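Local coordinates for protein putative oxidoreductase (Mycobacterium avium, PDB 3QHA) that is a putative oxidoreductase of the 3-hydroxyisobutyrate dehydrogenase-like family that probably binds a nicotinamide adenine dinucleotide cofactor (NAD or NADP) in its Rossmann-type domain, at residues B[71-76]-B[98-103]; B[40-45]-B[60-65]. All coordinates share one frame; numbering follows the deposited sequence.

Both contacts lie in one mixed sheet, in the NAD-binding domain of the 6-phosphogluconate dehydrogenase type. Contact 2 comes first along the chain and closes before contact 1 opens. It pairs strand 41-44 with strand 60-61, the outermost strand at one end of the sheet within this chain. Contact 1 pairs strand 73-76 with strand 100-103, further in. Strand 18-21 lies between them and bonds to both 41-44 and 73-76. The centres are 13 Å apart, and the nearest atoms are about 6 Å apart without touching. Helix 81-92 touches Ile74 and Ile76 of contact 1 and Val65 of contact 2. The two pairs flank strand 18-21, the first strand of a probable dinucleotide-binding fold.

Contact 1. Residues B[71-76]-B[98-103]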
ATOM      1  N   ALA B  71     -18.484   3.199  34.135  1.00 32.41           N
ATOM      2  CA  ALA B  71     -18.071   4.219  33.164  1.00 31.69           C
ATOM      3  C   ALA B  71     -19.163   4.547  32.147  1.00 31.37           C
ATOM      4  O   ALA B  71     -20.073   3.749  31.915  1.00 31.61           O
ATOM      5  CB  ALA B  71     -16.804   3.778  32.441  1.00 30.81           C
ATOM      6  N   ASP B  72     -19.054   5.728  31.542  1.00 30.92           N
ATOM      7  CA  ASP B  72     -20.020   6.196  30.542  1.00 30.65           C
ATOM      8  C   ASP B  72     -19.786   5.560  29.175  1.00 29.48           C
ATOM      9  O   ASP B  72     -20.739   5.281  28.445  1.00 29.61           O
ATOM     10  CB  ASP B  72     -19.943   7.718  30.383  1.00 30.93           C
ATOM     11  CG  ASP B  72     -20.218   8.460  31.676  1.00 32.08           C
ATOM     12  OD1 ASP B  72     -19.388   9.313  32.052  1.00 32.95           O
ATOM     13  OD2 ASP B  72     -21.256   8.191  32.315  1.00 32.73           O
ATOM     14  N   LEU B  73     -18.515   5.366  28.823  1.00 28.28           N
ATOM     15  CA  LEU B  73     -18.135   4.803  27.528  1.00 27.15           C
ATOM     16  C   LEU B  73     -17.100   3.709  27.745  1.00 26.57           C
ATOM     17  O   LEU B  73     -15.976   3.984  28.166  1.00 26.58           O
ATOM     18  CB  LEU B  73     -17.581   5.898  26.611  1.00 26.63           C
ATOM     19  CG  LEU B  73     -17.006   5.478  25.252  1.00 25.69           C
ATOM     20  CD1 LEU B  73     -18.021   4.700  24.421  1.00 25.43           C
ATOM     21  CD2 LEU B  73     -16.519   6.700  24.494  1.00 24.50           C
ATOM     22  N   ILE B  74     -17.488   2.474  27.447  1.00 26.19           N
ATOM     23  CA  ILE B  74     -16.687   1.300  27.776  1.00 25.83           C
ATOM     24  C   ILE B  74     -16.150   0.666  26.504  1.00 25.06           C
ATOM     25  O   ILE B  74     -16.920   0.228  25.653  1.00 24.96           O
ATOM     26  CB  ILE B  74     -17.528   0.253  28.534  1.00 26.43           C
ATOM     27  CG1 ILE B  74     -18.074   0.844  29.835  1.00 27.11           C
ATOM     28  CG2 ILE B  74     -16.699  -0.993  28.827  1.00 26.10           C
ATOM     29  CD1 ILE B  74     -19.200   0.039  30.436  1.00 27.99           C
ATOM     30  N   HIS B  75     -14.827   0.614  26.391  1.00 24.54           N
ATOM     31  CA  HIS B  75     -14.162   0.063  25.217  1.00 24.03           C
ATOM     32  C   HIS B  75     -13.790  -1.400  25.447  1.00 24.38           C
ATOM     33  O   HIS B  75     -13.296  -1.758  26.523  1.00 24.59           O
ATOM     34  CB  HIS B  75     -12.899   0.865  24.914  1.00 23.70           C
ATOM     35  CG  HIS B  75     -13.154   2.309  24.609  1.00 22.89           C
ATOM     36  ND1 HIS B  75     -13.464   2.759  23.344  1.00 22.43           N
ATOM     37  CD2 HIS B  75     -13.125   3.407  25.402  1.00 22.67           C
ATOM     38  CE1 HIS B  75     -13.626   4.070  23.372  1.00 22.41           C
ATOM     39  NE2 HIS B  75     -13.427   4.488  24.609  1.00 22.07           N
ATOM     40  N   ILE B  76     -14.018  -2.241  24.440  1.00 24.43           N
ATOM     41  CA  ILE B  76     -13.702  -3.669  24.534  1.00 24.84           C
ATOM     42  C   ILE B  76     -12.820  -4.120  23.369  1.00 24.91           C
ATOM     43  O   ILE B  76     -13.203  -3.996  22.204  1.00 24.66           O
ATOM     44  CB  ILE B  76     -14.985  -4.529  24.550  1.00 25.40           C
ATOM     45  CG1 ILE B  76     -15.832  -4.214  25.785  1.00 25.61           C
ATOM     46  CG2 ILE B  76     -14.640  -6.020  24.528  1.00 25.58           C
ATOM     47  CD1 ILE B  76     -17.202  -4.859  25.749  1.00 26.46           C
ATOM     48  N   GLY B  98     -28.134   4.357  29.358  1.00 37.33           N
ATOM     49  CA  GLY B  98     -27.442   5.364  28.551  1.00 36.29           C
ATOM     50  C   GLY B  98     -25.962   5.091  28.324  1.00 34.86           C
ATOM     51  O   GLY B  98     -25.317   5.800  27.552  1.00 34.28           O
ATOM     52  N   THR B  99     -25.420   4.073  28.995  1.00 34.39           N
ATOM     53  CA  THR B  99     -24.028   3.660  28.796  1.00 33.15           C
ATOM     54  C   THR B  99     -23.783   3.229  27.352  1.00 32.12           C
ATOM     55  O   THR B  99     -24.651   2.616  26.728  1.00 32.35           O
ATOM     56  CB  THR B  99     -23.653   2.479  29.721  1.00 33.35           C
ATOM     57  OG1 THR B  99     -23.800   2.872  31.092  1.00 34.08           O
ATOM     58  CG2 THR B  99     -22.214   2.030  29.481  1.00 32.49           C
ATOM     59  N   VAL B 100     -22.601   3.555  26.830  1.00 30.93           N
ATOM     60  CA  VAL B 100     -22.191   3.113  25.499  1.00 29.97           C
ATOM     61  C   VAL B 100     -21.071   2.082  25.606  1.00 29.37           C
ATOM     62  O   VAL B 100     -20.124   2.261  26.372  1.00 29.30           O
ATOM     63  CB  VAL B 100     -21.698   4.286  24.631  1.00 29.54           C
ATOM     64  CG1 VAL B 100     -21.384   3.805  23.217  1.00 28.64           C
ATOM     65  CG2 VAL B 100     -22.735   5.406  24.597  1.00 29.89           C
ATOM     66  N   ILE B 101     -21.190   1.005  24.835  1.00 28.99           N
ATOM     67  CA  ILE B 101     -20.147  -0.011  24.747  1.00 28.37           C
ATOM     68  C   ILE B 101     -19.597  -0.021  23.327  1.00 27.63           C
ATOM     69  O   ILE B 101     -20.350  -0.232  22.373  1.00 27.81           O
ATOM     70  CB  ILE B 101     -20.687  -1.409  25.096  1.00 28.86           C
ATOM     71  CG1 ILE B 101     -21.295  -1.405  26.502  1.00 29.56           C
ATOM     72  CG2 ILE B 101     -19.572  -2.447  25.001  1.00 28.67           C
ATOM     73  CD1 ILE B 101     -21.749  -2.768  26.982  1.00 30.28           C
ATOM     74  N   ALA B 102     -18.292   0.213  23.196  1.00 26.81           N
ATOM     75  CA  ALA B 102     -17.618   0.229  21.898  1.00 26.23           C
ATOM     76  C   ALA B 102     -16.739  -1.008  21.727  1.00 26.03           C
ATOM     77  O   ALA B 102     -15.808  -1.219  22.501  1.00 26.05           O
ATOM     78  CB  ALA B 102     -16.780   1.491  21.757  1.00 25.68           C
ATOM     79  N   ILE B 103     -17.029  -1.810  20.706  1.00 26.10           N
ATOM     80  CA  ILE B 103     -16.270  -3.031  20.428  1.00 26.07           C
ATOM     81  C   ILE B 103     -15.248  -2.789  19.312  1.00 25.80           C
ATOM     82  O   ILE B 103     -15.614  -2.426  18.195  1.00 25.65           O
ATOM     83  CB  ILE B 103     -17.199  -4.188  20.023  1.00 26.57           C
ATOM     84  CG1 ILE B 103     -18.298  -4.389  21.073  1.00 27.14           C
ATOM     85  CG2 ILE B 103     -16.402  -5.477  19.858  1.00 26.54           C
ATOM     86  CD1 ILE B 103     -19.403  -5.324  20.626  1.00 27.77           C
TER
HETATM   87  O   HOH W   1     -22.799   7.291  27.802  1.00 28.19           O
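Ile76 and Ile101 meet on one face of the sheet, where Ile76 CD1 lies 3.5 Å from Ile101 CG2, a tight carbon pair. Ile76 CG1 is anti to the carbonyl carbon (chi1 -63°), and CD1 continues from it to the neighbouring strand. On the same face, Ile74 CD1 touches the methyl Thr99 CG2. Val87, Val88 and Leu91 of helix 81-92 cover Ile74 and Ile76. The other face carries Leu73, Val100, His75 and Ala102. Here Leu73 CD1 sits 3.7 Å from Val100 CG1, while Phe161 of helix 151-164 packs on both Leu73 and Ala102. Ala102 CB approaches the His75 ring obliquely, 3.9 Å from ND1. That nitrogen is hydrogen-bonded to His104.

Four backbone bonds join the parallel strands. Ala102 N donates to Ile74 O at 2.8 Å, and Ile76 N donates to Ala102 O. Ile74 N donates to Val100 O at 2.9 Å. At the polar edge, Val100 N points almost straight at Asp72 O (3.0 Å, 179° at the hydrogen). A water also donates to Asp72 O and bridges it to Gly98 O, so two donors hold this carbonyl. Asp72 OD1 accepts a hydrogen bond from the backbone N of Lys17. Strand 73-76, helix 81-92 and strand 100-103 form a beta-alpha-beta unit, the building block of the Rossmann fold.

Contact 2. Residues B[40-45]-B[60-65]; sequences GVTVYD and TLADSV
Thr60 O accepts the short backbone bond from Val43 N, at 2.7 Å, with the donor nearly along the C=O axis. Thr42 CA adds a CA-H...O contact to this oxygen at 3.2 Å. Two more bonds complete the parallel pairing. Thr60 N donates to Val41 O at 2.9 Å, and Ala62 N donates to Val43 O. Beside them, Val43 and Leu61 run alongside each other in the same direction. Their methyls Val43 CG2 and Leu61 CD2 are tight at 3.3 Å. Residues of helix 48-55 touch both side chains.

Tyr44 carries the other end. Its CG is anti to the backbone N (chi1 177°), and the ring extends beside residues 62-65. Ser64 CA makes a CH-pi contact over one face, 4.0 Å from the ring centroid. Val65 N lies over the centre of that face, and Ala62 O lies in plane at the edge. Val65 CG2 is 3.8 Å from Tyr44 CE2, with the two side chains crossing at about a right angle. Ser64 is the N-cap of helix 65-68, and its OG bonds to Asp67 N. Backbone bonds thus set the strand pairing, while dispersion and CH-pi contacts pack the ring against the helix start.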
ATOM      1  N   GLY B  40     -10.393  10.672  32.080  1.00 34.09           N
ATOM      2  CA  GLY B  40      -9.640   9.581  32.692  1.00 33.56           C
ATOM      3  C   GLY B  40     -10.140   8.240  32.184  1.00 32.34           C
ATOM      4  O   GLY B  40     -11.217   8.161  31.582  1.00 31.95           O
ATOM      5  N   VAL B  41      -9.365   7.185  32.425  1.00 31.43           N
ATOM      6  CA  VAL B  41      -9.761   5.838  32.020  1.00 30.34           C
ATOM      7  C   VAL B  41      -9.596   4.838  33.163  1.00 30.30           C
ATOM      8  O   VAL B  41      -8.647   4.920  33.944  1.00 30.75           O
ATOM      9  CB  VAL B  41      -8.968   5.362  30.780  1.00 29.75           C
ATOM     10  CG1 VAL B  41      -7.478   5.258  31.093  1.00 29.89           C
ATOM     11  CG2 VAL B  41      -9.518   4.034  30.272  1.00 29.24           C
ATOM     12  N   THR B  42     -10.547   3.910  33.254  1.00 29.60           N
ATOM     13  CA  THR B  42     -10.508   2.811  34.211  1.00 29.57           C
ATOM     14  C   THR B  42     -10.335   1.524  33.418  1.00 28.82           C
ATOM     15  O   THR B  42     -11.100   1.255  32.493  1.00 28.10           O
ATOM     16  CB  THR B  42     -11.807   2.734  35.033  1.00 30.05           C
ATOM     17  OG1 THR B  42     -11.962   3.936  35.796  1.00 30.50           O
ATOM     18  CG2 THR B  42     -11.787   1.540  35.975  1.00 30.36           C
ATOM     19  N   VAL B  43      -9.333   0.731  33.778  1.00 28.77           N
ATOM     20  CA  VAL B  43      -8.958  -0.418  32.966  1.00 28.26           C
ATOM     21  C   VAL B  43      -9.128  -1.727  33.708  1.00 28.82           C
ATOM     22  O   VAL B  43      -9.073  -1.774  34.939  1.00 29.37           O
ATOM     23  CB  VAL B  43      -7.494  -0.315  32.477  1.00 28.07           C
ATOM     24  CG1 VAL B  43      -7.311   0.919  31.608  1.00 27.36           C
ATOM     25  CG2 VAL B  43      -6.528  -0.299  33.653  1.00 28.38           C
ATOM     26  N   TYR B  44      -9.337  -2.789  32.939  1.00 28.72           N
ATOM     27  CA  TYR B  44      -9.325  -4.135  33.482  1.00 29.43           C
ATOM     28  C   TYR B  44      -8.776  -5.149  32.483  1.00 29.34           C
ATOM     29  O   TYR B  44      -9.131  -5.143  31.305  1.00 28.87           O
ATOM     30  CB  TYR B  44     -10.716  -4.572  33.930  1.00 29.84           C
ATOM     31  CG  TYR B  44     -10.708  -5.994  34.428  1.00 30.94           C
ATOM     32  CD1 TYR B  44     -10.325  -6.291  35.733  1.00 32.29           C
ATOM     33  CD2 TYR B  44     -11.034  -7.049  33.583  1.00 31.27           C
ATOM     34  CE1 TYR B  44     -10.293  -7.601  36.188  1.00 33.12           C
ATOM     35  CE2 TYR B  44     -11.004  -8.357  34.027  1.00 32.44           C
ATOM     36  CZ  TYR B  44     -10.634  -8.628  35.329  1.00 33.30           C
ATOM     37  OH  TYR B  44     -10.606  -9.930  35.770  1.00 35.29           O
ATOM     38  N   ASP B  45      -7.902  -6.012  32.985  1.00 30.06           N
ATOM     39  CA  ASP B  45      -7.437  -7.187  32.268  1.00 30.31           C
ATOM     40  C   ASP B  45      -7.093  -8.221  33.333  1.00 31.42           C
ATOM     41  O   ASP B  45      -6.553  -7.871  34.387  1.00 31.80           O
ATOM     42  CB  ASP B  45      -6.215  -6.849  31.412  1.00 29.98           C
ATOM     43  CG  ASP B  45      -5.798  -7.994  30.500  1.00 29.95           C
ATOM     44  OD1 ASP B  45      -5.892  -7.838  29.264  1.00 29.04           O
ATOM     45  OD2 ASP B  45      -5.377  -9.051  31.013  1.00 30.18           O
ATOM     46  N   THR B  60      -6.918   4.254  36.204  1.00 35.11           N
ATOM     47  CA  THR B  60      -7.503   3.616  37.382  1.00 35.44           C
ATOM     48  C   THR B  60      -7.672   2.133  37.076  1.00 34.91           C
ATOM     49  O   THR B  60      -8.035   1.763  35.960  1.00 34.04           O
ATOM     50  CB  THR B  60      -8.867   4.226  37.760  1.00 35.69           C
ATOM     51  OG1 THR B  60      -8.738   5.645  37.905  1.00 35.99           O
ATOM     52  CG2 THR B  60      -9.381   3.628  39.066  1.00 36.32           C
ATOM     53  N   LEU B  61      -7.396   1.289  38.066  1.00 35.40           N
ATOM     54  CA  LEU B  61      -7.445  -0.156  37.876  1.00 35.17           C
ATOM     55  C   LEU B  61      -8.713  -0.735  38.479  1.00 35.47           C
ATOM     56  O   LEU B  61      -8.930  -0.650  39.688  1.00 36.35           O
ATOM     57  CB  LEU B  61      -6.219  -0.822  38.506  1.00 35.71           C
ATOM     58  CG  LEU B  61      -4.851  -0.380  37.977  1.00 35.57           C
ATOM     59  CD1 LEU B  61      -3.761  -1.288  38.519  1.00 36.05           C
ATOM     60  CD2 LEU B  61      -4.819  -0.358  36.456  1.00 34.72           C
ATOM     61  N   ALA B  62      -9.552  -1.317  37.625  1.00 34.89           N
ATOM     62  CA  ALA B  62     -10.777  -1.968  38.075  1.00 35.22           C
ATOM     63  C   ALA B  62     -10.453  -3.318  38.704  1.00 35.71           C
ATOM     64  O   ALA B  62      -9.427  -3.929  38.401  1.00 35.43           O
ATOM     65  CB  ALA B  62     -11.748  -2.143  36.916  1.00 34.53           C
ATOM     66  N   ASP B  63     -11.339  -3.765  39.586  1.00 36.57           N
ATOM     67  CA  ASP B  63     -11.200  -5.054  40.256  1.00 37.33           C
ATOM     68  C   ASP B  63     -11.836  -6.167  39.428  1.00 36.93           C
ATOM     69  O   ASP B  63     -11.537  -7.347  39.626  1.00 37.37           O
ATOM     70  CB  ASP B  63     -11.863  -5.000  41.638  1.00 38.54           C
ATOM     71  CG  ASP B  63     -11.141  -4.070  42.603  1.00 39.61           C
ATOM     72  OD1 ASP B  63      -9.892  -4.013  42.566  1.00 40.26           O
ATOM     73  OD2 ASP B  63     -11.824  -3.406  43.413  1.00 40.85           O
ATOM     74  N   SER B  64     -12.710  -5.784  38.500  1.00 36.19           N
ATOM     75  CA  SER B  64     -13.494  -6.741  37.729  1.00 36.01           C
ATOM     76  C   SER B  64     -14.144  -6.063  36.529  1.00 35.21           C
ATOM     77  O   SER B  64     -14.163  -4.834  36.434  1.00 34.85           O
ATOM     78  CB  SER B  64     -14.585  -7.360  38.613  1.00 36.94           C
ATOM     79  OG  SER B  64     -15.484  -6.371  39.085  1.00 36.95           O
ATOM     80  N   VAL B  65     -14.679  -6.870  35.616  1.00 35.07           N
ATOM     81  CA  VAL B  65     -15.455  -6.349  34.490  1.00 34.55           C
ATOM     82  C   VAL B  65     -16.701  -5.608  34.990  1.00 35.01           C
ATOM     83  O   VAL B  65     -17.097  -4.589  34.419  1.00 34.55           O
ATOM     84  CB  VAL B  65     -15.875  -7.476  33.524  1.00 34.56           C
ATOM     85  CG1 VAL B  65     -16.815  -6.946  32.447  1.00 33.99           C
ATOM     86  CG2 VAL B  65     -14.647  -8.120  32.888  1.00 34.13           C
TER